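Local coordinates for protein CurJ (Moorea producens 3L, PDB 5TZ6) that probably carries out a vinylogous dehydration as the polyketide synthase dehydratase domain of curacin biosynthesis, held here as an inactive variant with a bound hydroxy-enoic acid, at residues 181-185 / 216-220; 37-43 / 176-182; 65-69 / 138-142; 9-15 / 60-65; 157-162 / 188-194. The protein carries 1 engineered substitution. All coordinates share one frame; numbering follows the deposited sequence.

Overall arrangement
Interactions 1 and 2 adjoin around the bound ligand: they share Ser-181 and Phe-182, both touch the ligand, and their centres lie about 9 Å apart. Interaction 1, wholly buried, sets a loop against helix 215-223 with an aromatic and hydroxyl chemistry, whereas interaction 2, partly buried, adds strand pairing between the N-terminal and C-terminal halves of the dehydratase. Interactions 3 and 4 sit together elsewhere in the chain, at the C-terminal end of helix 51-65; they share Thr-65, and both are partly buried and mostly apolar. Interaction 5, about 37 Å from interaction 4 between centres, is a surface strand pair with charged groups and a bridging water.

Interaction 1 (181-185 / 216-220); sequences SFRWI and TLVDS. With 7OD ((2E,5R)-5-hydroxy-2-methylhept-2-enoic acid), chain C.
Trp-184 and Phe-182 reach from the 181-185 loop onto helix 215-223 and divide Thr-216 between them. The indole NE1 donates to Thr-216 OG1 at 2.7 Å, a bent bond (142°) whose acceptor is tilted somewhat from the ring plane. With OG1 set between the backbone N and the carbonyl carbon (chi1 59°), the hydroxyl faces the indole while methyl CG2 is left to sit over the centre of the Phe-182 ring, 3.5 Å from its centroid, in a CH-pi contact. A threonine suits the place because its two branches serve two different aromatics. The next residue, Leu-217, lies over a face of Trp-184, its CB 4.0 Å from the six-membered ring centroid and its CD1 near CE3.

Ser-220 OG, packed against Trp-184 CB, donates to Thr-216 O at 2.8 Å and accepts from a water, which in turn takes the N-H of Ile-185. Ser-220 N reaches the same carbonyl from its other face.

Asp-219 CB meets the edge of Phe-182, and the carboxylate plane stands perpendicular to the ring. Asp-219 OD1 accepts a hydrogen bond from the ligand hydroxyl OAH at 3.0 Å, while Gln-223 holds OD2 and also binds Phe-182 O, which probably helps position the carboxylate of Asp-219. This is the ligand pocket, probably the substrate site, of a double-hotdog polyketide dehydratase, with the aspartate presented from a helix.

Interaction 2 (37-43 / 176-182); sequences FLADFIV and IHLGQSF. Engineered in segment 37-43: Phe-41 (natural residue His). With 7OD ((2E,5R)-5-hydroxy-2-methylhept-2-enoic acid), chain C.
This is an antiparallel strand pairing, 41-43 with 176-178, that joins the N-terminal and C-terminal halves of the dehydratase beside the ligand. Ile-42 and His-177 form the hydrogen-bonded pair, with Ile-42 N to His-177 O at 3.0 Å and His-177 N to Ile-42 O at 2.8 Å. Past the strand, Gly-179 N gives a nearly straight bond to Asp-40 O; a glycine fits because a CB there would run into Asp-40 CG. Asp-40 OD2 takes two bonds from Ser-181: OG at 2.5 Å on the anti side and N at 3.1 Å from above the carboxylate plane.

The engineered Phe-41, CG anti to the backbone N (chi1 -162°), turns its edge to the face of Phe-182, centroids 5.1 Å apart and planes at 62°. Phe-41 CD2 meets Leu-178 CD2 at 3.4 Å, and Phe-41 CZ lies 3.6 Å from ligand CAD. Strand 46-49 pairs on the other side of 41-43, while helix 164-173 packs on Ile-176 and Leu-178 and helix 215-223 on both phenylalanines.

Interaction 3 (65-69 / 138-142); sequences TFAAT and KLSVA
Phe-66 and Val-141 slide past one another in opposite directions, so that one methyl of the valine comes to rest over a face of the ring. Methyl CG2 stands over the middle of that face, 3.5 Å from the centroid and 13° off the ring normal, a well-centred CH-pi contact. With CG1 anti to the backbone N (chi1 -170°) and CG2 beside that N, CG2 is aimed at the phenylalanine and CG1 at Ala-68 CB, which it meets at 3.9 Å.

The far end of the ring runs along strand 132-141. Phe-66 CE2 lies 3.8 Å from Ser-140 C and 4.2 Å from Leu-139 CG, while Leu-139 O approaches the ring at its edge, near the plane. A flat, broad residue suits this place, since it can cover both a side chain and the peptide backbone of the strand. Ser-140 points the other way, and its hydroxyl is bonded to Gln-72 of the adjoining strand 71-77.

The loop that leaves helix 51-65 is thus laid against the end of strand 132-141. No hydrogen bond crosses between the segments; the contact rests on dispersion and CH-pi attraction, and its hold depends probably on shape and on partial removal of apolar surface from water.

Interaction 4 (9-15 / 60-65); sequences HPLINQK and AAASLT
The last turns of helix 51-65, the central helix of the N-terminal hotdog half, meet the type I turn from His-9 to Ile-12 and the start of strand 14-16. Ala-60 is at the middle of the contact: its CB sits squarely over the face of the His-9 imidazole, 3.4 Å from the centroid and 1° off the normal. So small a residue lets ring and helix come close, while His-9 NE2 is bonded to Gln-212. The same methyl meets Ile-12 CD1 at 3.5 Å, and that tip also reaches Ala-61 N. Ile-12 CG2 and Leu-64 CD1 come tip to tip at 4.1 Å.

Lys-15 reaches across to the helix with an extended chain, CG anti to the backbone N (chi1 154°), and NZ donates to Leu-64 O at 3.1 Å. A lysine is apt here: its aliphatic length makes the crossing, and its ammonium meets a carbonyl near the C-terminal end, where the helix dipole would probably favour a positive charge. Phe-26 of strand 24-30 packs on Lys-15 and Ala-61, consistent with the helix-against-sheet packing of the hotdog fold.

Interaction 5 (157-162 / 188-194); sequences RCSQKI and VWLGEGE
Strands 160-162 and 188-190 run antiparallel, their axes 4.5 Å apart at 140°. Leu-190 N bonds to Gln-160 O at 2.9 Å, and Gln-160 N returns to Leu-190 O at 3.0 Å. Ser-159 N adds a weak bond to that same carbonyl. At Gly-191 a side chain would strike Arg-157 O, so glycine fits the close approach.

On one face Ile-162 packs its CG1 on Val-188 CG1 (3.7 Å) and its CD1 on Leu-190 CD1; branched aliphatic residues suit the apolar patch on this face, which Leu-228 and Leu-230 extend. On the other face Lys-161 lies alongside Trp-189, pointing the same way, and a bend at chi4 (61°) turns NZ to Gln-187 and a water that also bridges Ile-162 O and Val-188 N.

At the end of helix 151-157, Arg-157 meets Glu-194, which opens strand 194-200: Glu-194 OE2 stands over a face of the guanidinium, 3.6 Å from Arg-157 NE, a salt bridge of charge alone; Tyr-262 holds this oxygen by a hydrogen bond. Ser-159 and Gln-160 facing Leu-190 make a classic beta bulge on the outermost strand of the C-terminal hotdog half.

Interaction 1 (181-185 / 216-220)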
# COMPACT_ATOMS: atom_id res chain seq x y z
N SER A 181 -16.47 26.23 2.23
CA SER A 181 -15.98 25.29 3.22
C SER A 181 -14.68 25.73 3.87
O SER A 181 -14.30 25.15 4.89
CB SER A 181 -15.83 23.92 2.57
OG SER A 181 -14.94 23.98 1.48
N PHE A 182 -14.02 26.77 3.36
CA PHE A 182 -12.83 27.30 4.01
C PHE A 182 -13.12 28.54 4.85
O PHE A 182 -12.18 29.13 5.40
CB PHE A 182 -11.74 27.61 2.97
CG PHE A 182 -10.83 26.45 2.67
CD1 PHE A 182 -9.70 26.22 3.44
CD2 PHE A 182 -11.12 25.57 1.64
CE1 PHE A 182 -8.86 25.13 3.19
CE2 PHE A 182 -10.29 24.49 1.38
CZ PHE A 182 -9.16 24.26 2.15
N ARG A 183 -14.38 28.95 4.96
CA ARG A 183 -14.75 30.17 5.68
C ARG A 183 -15.39 29.79 7.01
O ARG A 183 -16.60 29.83 7.18
CB ARG A 183 -15.68 31.05 4.82
CG ARG A 183 -14.99 31.59 3.57
CD ARG A 183 -15.88 32.49 2.74
NE ARG A 183 -15.16 32.99 1.57
CZ ARG A 183 -15.25 34.23 1.10
NH1 ARG A 183 -14.53 34.59 0.04
NH2 ARG A 183 -16.03 35.11 1.70
N TRP A 184 -14.53 29.41 7.96
CA TRP A 184 -14.95 29.01 9.30
C TRP A 184 -15.11 30.20 10.24
O TRP A 184 -15.91 30.13 11.18
CB TRP A 184 -13.93 28.05 9.92
CG TRP A 184 -13.99 26.62 9.46
CD1 TRP A 184 -13.74 26.14 8.20
CD2 TRP A 184 -14.33 25.47 10.25
NE1 TRP A 184 -13.89 24.78 8.17
CE2 TRP A 184 -14.26 24.34 9.41
CE3 TRP A 184 -14.69 25.29 11.59
CZ2 TRP A 184 -14.53 23.05 9.87
CZ3 TRP A 184 -14.96 24.01 12.05
CH2 TRP A 184 -14.88 22.91 11.19
N ILE A 185 -14.35 31.27 10.03
CA ILE A 185 -14.32 32.39 10.96
C ILE A 185 -15.60 33.20 10.82
O ILE A 185 -15.82 33.88 9.81
CB ILE A 185 -13.08 33.26 10.75
CG1 ILE A 185 -11.82 32.41 10.96
CG2 ILE A 185 -13.12 34.48 11.66
CD1 ILE A 185 -10.51 33.13 10.78
N THR A 216 -9.84 22.29 6.48
CA THR A 216 -10.33 23.66 6.43
C THR A 216 -10.30 24.33 7.80
O THR A 216 -10.17 25.56 7.88
CB THR A 216 -11.75 23.71 5.85
OG1 THR A 216 -12.64 22.93 6.66
CG2 THR A 216 -11.77 23.18 4.42
N LEU A 217 -10.43 23.55 8.87
CA LEU A 217 -10.33 24.14 10.21
C LEU A 217 -8.90 24.58 10.51
O LEU A 217 -8.67 25.69 11.00
CB LEU A 217 -10.82 23.14 11.25
CG LEU A 217 -10.68 23.55 12.71
CD1 LEU A 217 -11.37 24.88 12.97
CD2 LEU A 217 -11.24 22.46 13.62
N VAL A 218 -7.92 23.73 10.19
CA VAL A 218 -6.52 24.09 10.34
C VAL A 218 -6.20 25.34 9.53
O VAL A 218 -5.57 26.29 10.02
CB VAL A 218 -5.62 22.91 9.93
CG1 VAL A 218 -4.14 23.29 10.02
CG2 VAL A 218 -5.92 21.70 10.81
N ASP A 219 -6.68 25.38 8.28
CA ASP A 219 -6.43 26.55 7.46
C ASP A 219 -7.04 27.79 8.09
O ASP A 219 -6.39 28.84 8.15
CB ASP A 219 -6.96 26.36 6.05
CG ASP A 219 -6.37 27.37 5.08
OD1 ASP A 219 -5.20 27.19 4.69
OD2 ASP A 219 -7.08 28.35 4.73
N SER A 220 -8.28 27.70 8.57
CA SER A 220 -8.90 28.86 9.19
C SER A 220 -8.03 29.38 10.33
O SER A 220 -7.82 30.59 10.47
CB SER A 220 -10.29 28.49 9.71
OG SER A 220 -11.15 28.08 8.66
OAB 7OD C . -1.08 30.26 -1.22
CAA 7OD C . -0.70 29.18 -0.74
OAI 7OD C . -0.00 28.40 -1.44
CAC 7OD C . -1.06 28.80 0.69
CAK 7OD C . -0.58 27.46 1.27
CAD 7OD C . -1.92 29.75 1.55
CAE 7OD C . -2.26 29.32 2.99
CAF 7OD C . -2.98 30.38 3.86
OAH 7OD C . -4.36 30.01 3.98
CAG 7OD C . -2.90 31.81 3.32
CAJ 7OD C . -3.30 32.77 4.44
O HOH W 1 -12.22 30.51 8.39

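Interaction 2 (37-43 / 176-182)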
# COMPACT_ATOMS: atom_id res chain seq x y z
N PHE A 37 -14.13 19.62 -0.79
CA PHE A 37 -13.75 20.93 -0.26
C PHE A 37 -12.48 21.48 -0.91
O PHE A 37 -12.24 22.69 -0.84
CB PHE A 37 -13.53 20.85 1.25
CG PHE A 37 -12.46 19.86 1.66
CD1 PHE A 37 -11.12 20.22 1.64
CD2 PHE A 37 -12.80 18.58 2.06
CE1 PHE A 37 -10.14 19.32 2.01
CE2 PHE A 37 -11.82 17.68 2.43
CZ PHE A 37 -10.49 18.05 2.40
N LEU A 38 -11.68 20.62 -1.54
CA LEU A 38 -10.50 21.10 -2.24
C LEU A 38 -10.86 22.11 -3.33
O LEU A 38 -10.04 22.97 -3.68
CB LEU A 38 -9.73 19.92 -2.84
CG LEU A 38 -8.84 19.13 -1.88
CD1 LEU A 38 -8.22 17.94 -2.60
CD2 LEU A 38 -7.77 20.02 -1.30
N ALA A 39 -12.08 22.03 -3.86
CA ALA A 39 -12.51 22.97 -4.88
C ALA A 39 -12.77 24.37 -4.32
O ALA A 39 -13.13 25.27 -5.09
CB ALA A 39 -13.77 22.45 -5.57
N ASP A 40 -12.58 24.58 -3.01
CA ASP A 40 -12.87 25.86 -2.38
C ASP A 40 -11.62 26.64 -2.02
O ASP A 40 -11.72 27.69 -1.37
CB ASP A 40 -13.74 25.65 -1.14
CG ASP A 40 -15.18 25.34 -1.50
OD1 ASP A 40 -15.52 25.47 -2.69
OD2 ASP A 40 -15.96 24.98 -0.59
N PHE A 41 -10.44 26.16 -2.40
CA PHE A 41 -9.18 26.86 -2.17
C PHE A 41 -8.56 27.11 -3.54
O PHE A 41 -7.84 26.25 -4.05
CB PHE A 41 -8.25 26.07 -1.23
CG PHE A 41 -7.17 26.92 -0.62
CD1 PHE A 41 -6.01 27.22 -1.31
CD2 PHE A 41 -7.34 27.47 0.64
CE1 PHE A 41 -5.02 28.02 -0.75
CE2 PHE A 41 -6.36 28.28 1.21
CZ PHE A 41 -5.21 28.56 0.51
N ILE A 42 -8.86 28.26 -4.13
CA ILE A 42 -8.48 28.58 -5.50
C ILE A 42 -7.42 29.68 -5.47
O ILE A 42 -7.68 30.78 -4.97
CB ILE A 42 -9.70 29.04 -6.33
CG1 ILE A 42 -10.84 28.03 -6.21
CG2 ILE A 42 -9.33 29.29 -7.79
CD1 ILE A 42 -10.39 26.58 -6.25
N VAL A 43 -6.24 29.39 -5.99
CA VAL A 43 -5.15 30.36 -6.05
C VAL A 43 -4.83 30.63 -7.51
O VAL A 43 -4.45 29.72 -8.25
CB VAL A 43 -3.90 29.87 -5.30
CG1 VAL A 43 -2.84 30.96 -5.28
CG2 VAL A 43 -4.26 29.46 -3.88
N ILE A 176 -6.41 34.82 -3.79
CA ILE A 176 -6.68 33.64 -2.98
C ILE A 176 -8.18 33.64 -2.72
O ILE A 176 -8.66 34.30 -1.80
CB ILE A 176 -5.86 33.61 -1.69
CG1 ILE A 176 -4.36 33.60 -2.02
CG2 ILE A 176 -6.20 32.38 -0.88
CD1 ILE A 176 -3.47 33.78 -0.82
N HIS A 177 -8.91 32.89 -3.54
CA HIS A 177 -10.36 32.84 -3.52
C HIS A 177 -10.79 31.65 -2.67
O HIS A 177 -10.62 30.49 -3.08
CB HIS A 177 -10.91 32.72 -4.94
CG HIS A 177 -10.67 33.93 -5.80
ND1 HIS A 177 -11.17 34.04 -7.08
CD2 HIS A 177 -10.02 35.09 -5.54
CE1 HIS A 177 -10.82 35.21 -7.58
NE2 HIS A 177 -10.12 35.87 -6.67
N LEU A 178 -11.33 31.94 -1.49
CA LEU A 178 -11.76 30.91 -0.54
C LEU A 178 -13.25 30.65 -0.74
O LEU A 178 -14.07 31.57 -0.65
CB LEU A 178 -11.50 31.36 0.89
CG LEU A 178 -10.05 31.56 1.36
CD1 LEU A 178 -10.01 32.03 2.80
CD2 LEU A 178 -9.20 30.31 1.18
N GLY A 179 -13.60 29.39 -0.98
CA GLY A 179 -15.00 29.00 -1.07
C GLY A 179 -15.63 28.90 0.31
O GLY A 179 -15.06 29.30 1.33
N GLN A 180 -16.84 28.33 0.34
CA GLN A 180 -17.61 28.29 1.58
C GLN A 180 -16.95 27.41 2.63
O GLN A 180 -16.82 27.80 3.79
CB GLN A 180 -19.02 27.79 1.29
CG GLN A 180 -19.98 27.90 2.47
CD GLN A 180 -21.44 27.77 2.05
OE1 GLN A 180 -21.78 27.97 0.88
NE2 GLN A 180 -22.30 27.44 3.00
N SER A 181 -16.47 26.23 2.23
CA SER A 181 -15.98 25.29 3.22
C SER A 181 -14.68 25.73 3.87
O SER A 181 -14.30 25.15 4.89
CB SER A 181 -15.83 23.92 2.57
OG SER A 181 -14.94 23.98 1.48
N PHE A 182 -14.02 26.77 3.36
CA PHE A 182 -12.83 27.30 4.01
C PHE A 182 -13.12 28.54 4.85
O PHE A 182 -12.18 29.13 5.40
CB PHE A 182 -11.74 27.61 2.97
CG PHE A 182 -10.83 26.45 2.67
CD1 PHE A 182 -9.70 26.22 3.44
CD2 PHE A 182 -11.12 25.57 1.64
CE1 PHE A 182 -8.86 25.13 3.19
CE2 PHE A 182 -10.29 24.49 1.38
CZ PHE A 182 -9.16 24.26 2.15
OAB 7OD C . -1.08 30.26 -1.22
CAA 7OD C . -0.70 29.18 -0.74
OAI 7OD C . -0.00 28.40 -1.44
CAC 7OD C . -1.06 28.80 0.69
CAK 7OD C . -0.58 27.46 1.27
CAD 7OD C . -1.92 29.75 1.55
CAE 7OD C . -2.26 29.32 2.99
CAF 7OD C . -2.98 30.38 3.86
OAH 7OD C . -4.36 30.01 3.98
CAG 7OD C . -2.90 31.81 3.32
CAJ 7OD C . -3.30 32.77 4.44

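Interaction 3 (65-69 / 138-142)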
# COMPACT_ATOMS: atom_id res chain seq x y z
N THR A 65 -1.30 5.14 13.44
CA THR A 65 -0.09 4.48 13.91
C THR A 65 0.09 4.51 15.42
O THR A 65 0.49 3.50 16.00
CB THR A 65 1.16 5.10 13.25
OG1 THR A 65 1.00 6.51 13.15
CG2 THR A 65 1.36 4.52 11.86
N PHE A 66 -0.21 5.63 16.08
CA PHE A 66 -0.08 5.68 17.53
C PHE A 66 -1.32 5.11 18.20
O PHE A 66 -2.41 5.04 17.60
CB PHE A 66 0.17 7.11 18.00
CG PHE A 66 1.47 7.70 17.51
CD1 PHE A 66 2.64 6.96 17.55
CD2 PHE A 66 1.52 9.00 17.02
CE1 PHE A 66 3.83 7.50 17.10
CE2 PHE A 66 2.71 9.54 16.57
CZ PHE A 66 3.86 8.79 16.61
N ALA A 67 -1.16 4.67 19.44
CA ALA A 67 -2.32 4.25 20.23
C ALA A 67 -3.01 5.43 20.91
O ALA A 67 -4.22 5.38 21.14
CB ALA A 67 -1.91 3.21 21.26
N ALA A 68 -2.26 6.48 21.24
CA ALA A 68 -2.80 7.65 21.93
C ALA A 68 -3.40 8.65 20.95
O ALA A 68 -3.21 8.58 19.73
CB ALA A 68 -1.70 8.31 22.78
N THR A 69 -4.14 9.61 21.50
CA THR A 69 -4.83 10.63 20.72
C THR A 69 -4.05 11.93 20.59
O THR A 69 -4.10 12.58 19.54
CB THR A 69 -6.21 10.93 21.33
OG1 THR A 69 -6.86 11.95 20.57
CG2 THR A 69 -6.07 11.40 22.76
N LYS A 138 8.89 16.33 11.86
CA LYS A 138 8.99 15.28 12.87
C LYS A 138 7.63 15.07 13.52
O LYS A 138 6.83 16.00 13.63
CB LYS A 138 10.07 15.66 13.90
CG LYS A 138 10.01 14.96 15.23
CD LYS A 138 11.39 14.97 15.87
CE LYS A 138 11.90 16.40 16.04
NZ LYS A 138 11.68 16.95 17.40
N LEU A 139 7.36 13.85 13.95
CA LEU A 139 6.02 13.45 14.38
C LEU A 139 6.14 12.51 15.56
O LEU A 139 6.81 11.48 15.45
CB LEU A 139 5.28 12.78 13.22
CG LEU A 139 3.94 12.10 13.50
CD1 LEU A 139 2.92 13.13 13.94
CD2 LEU A 139 3.49 11.36 12.25
N SER A 140 5.49 12.83 16.67
CA SER A 140 5.61 11.97 17.83
C SER A 140 4.39 12.13 18.71
O SER A 140 3.62 13.08 18.58
CB SER A 140 6.87 12.28 18.65
OG SER A 140 6.77 13.54 19.27
N VAL A 141 4.24 11.19 19.65
CA VAL A 141 3.15 11.29 20.61
C VAL A 141 3.39 12.49 21.52
O VAL A 141 4.50 13.01 21.65
CB VAL A 141 3.02 9.99 21.42
CG1 VAL A 141 1.74 10.01 22.24
CG2 VAL A 141 3.04 8.79 20.50
N ALA A 142 2.31 12.97 22.12
CA ALA A 142 2.39 14.05 23.08
C ALA A 142 1.49 13.71 24.25
O ALA A 142 0.81 12.67 24.26
CB ALA A 142 2.00 15.39 22.45

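Interaction 4 (9-15 / 60-65)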
# COMPACT_ATOMS: atom_id res chain seq x y z
N HIS A 9 -9.26 6.33 6.40
CA HIS A 9 -9.48 7.67 6.91
C HIS A 9 -9.89 8.50 5.71
O HIS A 9 -9.30 8.31 4.63
CB HIS A 9 -8.21 8.23 7.57
CG HIS A 9 -8.43 9.48 8.37
ND1 HIS A 9 -8.70 10.70 7.80
CD2 HIS A 9 -8.40 9.69 9.71
CE1 HIS A 9 -8.83 11.61 8.75
NE2 HIS A 9 -8.65 11.02 9.92
N PRO A 10 -10.87 9.40 5.82
CA PRO A 10 -11.33 10.13 4.63
C PRO A 10 -10.18 10.74 3.82
O PRO A 10 -10.33 11.01 2.63
CB PRO A 10 -12.26 11.21 5.21
CG PRO A 10 -12.10 11.15 6.72
CD PRO A 10 -11.63 9.76 7.03
N LEU A 11 -9.03 10.93 4.46
CA LEU A 11 -7.86 11.50 3.81
C LEU A 11 -6.82 10.46 3.41
O LEU A 11 -5.82 10.82 2.79
CB LEU A 11 -7.20 12.52 4.74
CG LEU A 11 -7.97 13.81 5.02
CD1 LEU A 11 -7.21 14.67 6.00
CD2 LEU A 11 -8.24 14.56 3.72
N ILE A 12 -7.03 9.19 3.74
CA ILE A 12 -6.01 8.17 3.56
C ILE A 12 -6.67 6.92 2.99
O ILE A 12 -7.52 6.31 3.65
CB ILE A 12 -5.28 7.84 4.87
CG1 ILE A 12 -4.43 9.03 5.31
CG2 ILE A 12 -4.42 6.59 4.72
CD1 ILE A 12 -3.78 8.85 6.66
N ASN A 13 -6.26 6.52 1.78
CA ASN A 13 -6.88 5.36 1.17
C ASN A 13 -6.27 4.06 1.70
O ASN A 13 -7.01 3.16 2.11
CB ASN A 13 -6.75 5.44 -0.35
CG ASN A 13 -7.65 6.52 -0.95
OD1 ASN A 13 -7.33 7.71 -0.90
ND2 ASN A 13 -8.78 6.10 -1.51
N GLN A 14 -4.95 3.94 1.72
CA GLN A 14 -4.37 2.70 2.22
C GLN A 14 -3.10 3.00 3.00
O GLN A 14 -2.46 4.04 2.82
CB GLN A 14 -4.06 1.69 1.10
CG GLN A 14 -2.84 2.01 0.26
CD GLN A 14 -2.54 0.91 -0.75
OE1 GLN A 14 -1.44 0.36 -0.77
NE2 GLN A 14 -3.53 0.57 -1.57
N LYS A 15 -2.75 2.07 3.88
CA LYS A 15 -1.50 2.08 4.62
C LYS A 15 -0.69 0.85 4.25
O LYS A 15 -1.25 -0.24 4.07
CB LYS A 15 -1.78 2.10 6.13
CG LYS A 15 -0.68 1.50 6.98
CD LYS A 15 -0.97 1.69 8.46
CE LYS A 15 0.19 1.21 9.33
NZ LYS A 15 -0.11 1.35 10.78
N ALA A 60 -4.08 12.37 10.57
CA ALA A 60 -4.70 11.09 10.21
C ALA A 60 -3.71 9.93 10.33
O ALA A 60 -3.98 8.93 11.01
CB ALA A 60 -5.28 11.17 8.80
N ALA A 61 -2.55 10.05 9.66
CA ALA A 61 -1.55 8.99 9.74
C ALA A 61 -1.23 8.64 11.19
O ALA A 61 -1.24 7.47 11.59
CB ALA A 61 -0.29 9.40 8.98
N ALA A 62 -0.93 9.67 11.98
CA ALA A 62 -0.73 9.49 13.42
C ALA A 62 -1.84 8.64 14.02
O ALA A 62 -1.58 7.68 14.74
CB ALA A 62 -0.66 10.86 14.10
N SER A 63 -3.10 8.99 13.72
CA SER A 63 -4.21 8.25 14.29
C SER A 63 -4.22 6.80 13.82
O SER A 63 -4.78 5.95 14.51
CB SER A 63 -5.54 8.92 13.95
OG SER A 63 -6.04 8.44 12.72
N LEU A 64 -3.58 6.50 12.70
CA LEU A 64 -3.47 5.11 12.27
C LEU A 64 -2.19 4.44 12.72
O LEU A 64 -1.99 3.25 12.43
CB LEU A 64 -3.59 5.01 10.75
CG LEU A 64 -4.93 5.41 10.14
CD1 LEU A 64 -4.85 5.38 8.62
CD2 LEU A 64 -6.02 4.48 10.64
N THR A 65 -1.30 5.14 13.44
CA THR A 65 -0.09 4.48 13.91
C THR A 65 0.09 4.51 15.42
O THR A 65 0.49 3.50 16.00
CB THR A 65 1.16 5.10 13.25
OG1 THR A 65 1.00 6.51 13.15
CG2 THR A 65 1.36 4.52 11.86

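Interaction 5 (157-162 / 188-194)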
# COMPACT_ATOMS: atom_id res chain seq x y z
N ARG A 157 -9.25 41.36 26.74
CA ARG A 157 -8.16 41.99 26.00
C ARG A 157 -8.51 42.22 24.54
O ARG A 157 -7.93 43.11 23.91
CB ARG A 157 -6.90 41.13 26.11
CG ARG A 157 -6.30 41.09 27.51
CD ARG A 157 -4.99 40.33 27.53
NE ARG A 157 -5.15 38.95 27.09
CZ ARG A 157 -4.35 37.96 27.44
NH1 ARG A 157 -4.57 36.73 26.99
NH2 ARG A 157 -3.32 38.19 28.24
N CYS A 158 -9.43 41.44 23.98
CA CYS A 158 -9.79 41.54 22.57
C CYS A 158 -11.23 42.02 22.51
O CYS A 158 -12.17 41.23 22.66
CB CYS A 158 -9.63 40.19 21.87
SG CYS A 158 -8.05 39.37 22.17
N SER A 159 -11.41 43.32 22.30
CA SER A 159 -12.75 43.89 22.32
C SER A 159 -13.11 44.72 21.10
O SER A 159 -14.25 45.19 21.02
CB SER A 159 -12.93 44.74 23.59
OG SER A 159 -11.92 45.72 23.70
N GLN A 160 -12.20 44.92 20.14
CA GLN A 160 -12.55 45.68 18.94
C GLN A 160 -13.11 44.71 17.91
O GLN A 160 -12.37 44.10 17.14
CB GLN A 160 -11.37 46.46 18.40
CG GLN A 160 -11.67 47.13 17.07
CD GLN A 160 -10.49 47.85 16.48
OE1 GLN A 160 -9.51 48.14 17.18
NE2 GLN A 160 -10.56 48.15 15.19
N LYS A 161 -14.44 44.58 17.87
CA LYS A 161 -15.08 43.74 16.87
C LYS A 161 -14.79 44.25 15.46
O LYS A 161 -14.83 45.46 15.21
CB LYS A 161 -16.59 43.67 17.11
CG LYS A 161 -17.29 42.65 16.25
CD LYS A 161 -18.72 42.43 16.69
CE LYS A 161 -19.43 41.42 15.80
NZ LYS A 161 -18.77 40.09 15.86
N ILE A 162 -14.49 43.33 14.55
CA ILE A 162 -14.31 43.66 13.14
C ILE A 162 -14.95 42.57 12.29
O ILE A 162 -15.13 41.43 12.72
CB ILE A 162 -12.83 43.84 12.76
CG1 ILE A 162 -12.18 42.49 12.46
CG2 ILE A 162 -12.06 44.53 13.87
CD1 ILE A 162 -10.69 42.59 12.26
N VAL A 188 -14.77 38.15 14.76
CA VAL A 188 -13.37 38.54 14.99
C VAL A 188 -13.31 39.70 15.96
O VAL A 188 -14.00 40.72 15.78
CB VAL A 188 -12.66 38.90 13.67
CG1 VAL A 188 -11.18 39.19 13.93
CG2 VAL A 188 -12.81 37.76 12.67
N TRP A 189 -12.47 39.57 16.98
CA TRP A 189 -12.22 40.62 17.96
C TRP A 189 -10.73 40.90 18.00
O TRP A 189 -9.93 39.98 18.21
CB TRP A 189 -12.71 40.22 19.35
CG TRP A 189 -14.18 40.13 19.44
CD1 TRP A 189 -15.04 41.13 19.79
CD2 TRP A 189 -14.98 38.98 19.19
NE1 TRP A 189 -16.33 40.67 19.77
CE2 TRP A 189 -16.33 39.35 19.40
CE3 TRP A 189 -14.70 37.67 18.80
CZ2 TRP A 189 -17.38 38.46 19.24
CZ3 TRP A 189 -15.74 36.78 18.64
CH2 TRP A 189 -17.07 37.18 18.86
N LEU A 190 -10.35 42.15 17.79
CA LEU A 190 -8.96 42.55 17.80
C LEU A 190 -8.60 43.15 19.16
O LEU A 190 -9.41 43.84 19.78
CB LEU A 190 -8.66 43.58 16.71
CG LEU A 190 -8.37 43.07 15.30
CD1 LEU A 190 -8.13 44.25 14.38
CD2 LEU A 190 -7.16 42.14 15.29
N GLY A 191 -7.38 42.86 19.60
CA GLY A 191 -6.74 43.47 20.74
C GLY A 191 -5.40 44.05 20.34
O GLY A 191 -5.16 44.38 19.17
N GLU A 192 -4.51 44.16 21.32
CA GLU A 192 -3.18 44.70 21.06
C GLU A 192 -2.26 43.55 20.67
O GLU A 192 -1.82 42.76 21.52
CB GLU A 192 -2.67 45.45 22.28
CG GLU A 192 -1.72 46.58 21.92
CD GLU A 192 -2.22 47.40 20.74
OE1 GLU A 192 -2.18 46.90 19.60
OE2 GLU A 192 -2.68 48.54 20.95
N GLY A 193 -1.95 43.44 19.38
CA GLY A 193 -1.14 42.35 18.87
C GLY A 193 -1.74 40.97 19.09
O GLY A 193 -1.01 39.98 19.03
N GLU A 194 -3.04 40.88 19.33
CA GLU A 194 -3.71 39.61 19.57
C GLU A 194 -5.09 39.66 18.93
O GLU A 194 -5.66 40.74 18.75
CB GLU A 194 -3.79 39.29 21.07
CG GLU A 194 -4.61 40.28 21.89
CD GLU A 194 -4.18 40.33 23.35
OE1 GLU A 194 -4.35 41.39 23.99
OE2 GLU A 194 -3.66 39.31 23.86
O HOH W 2 -16.94 40.12 13.81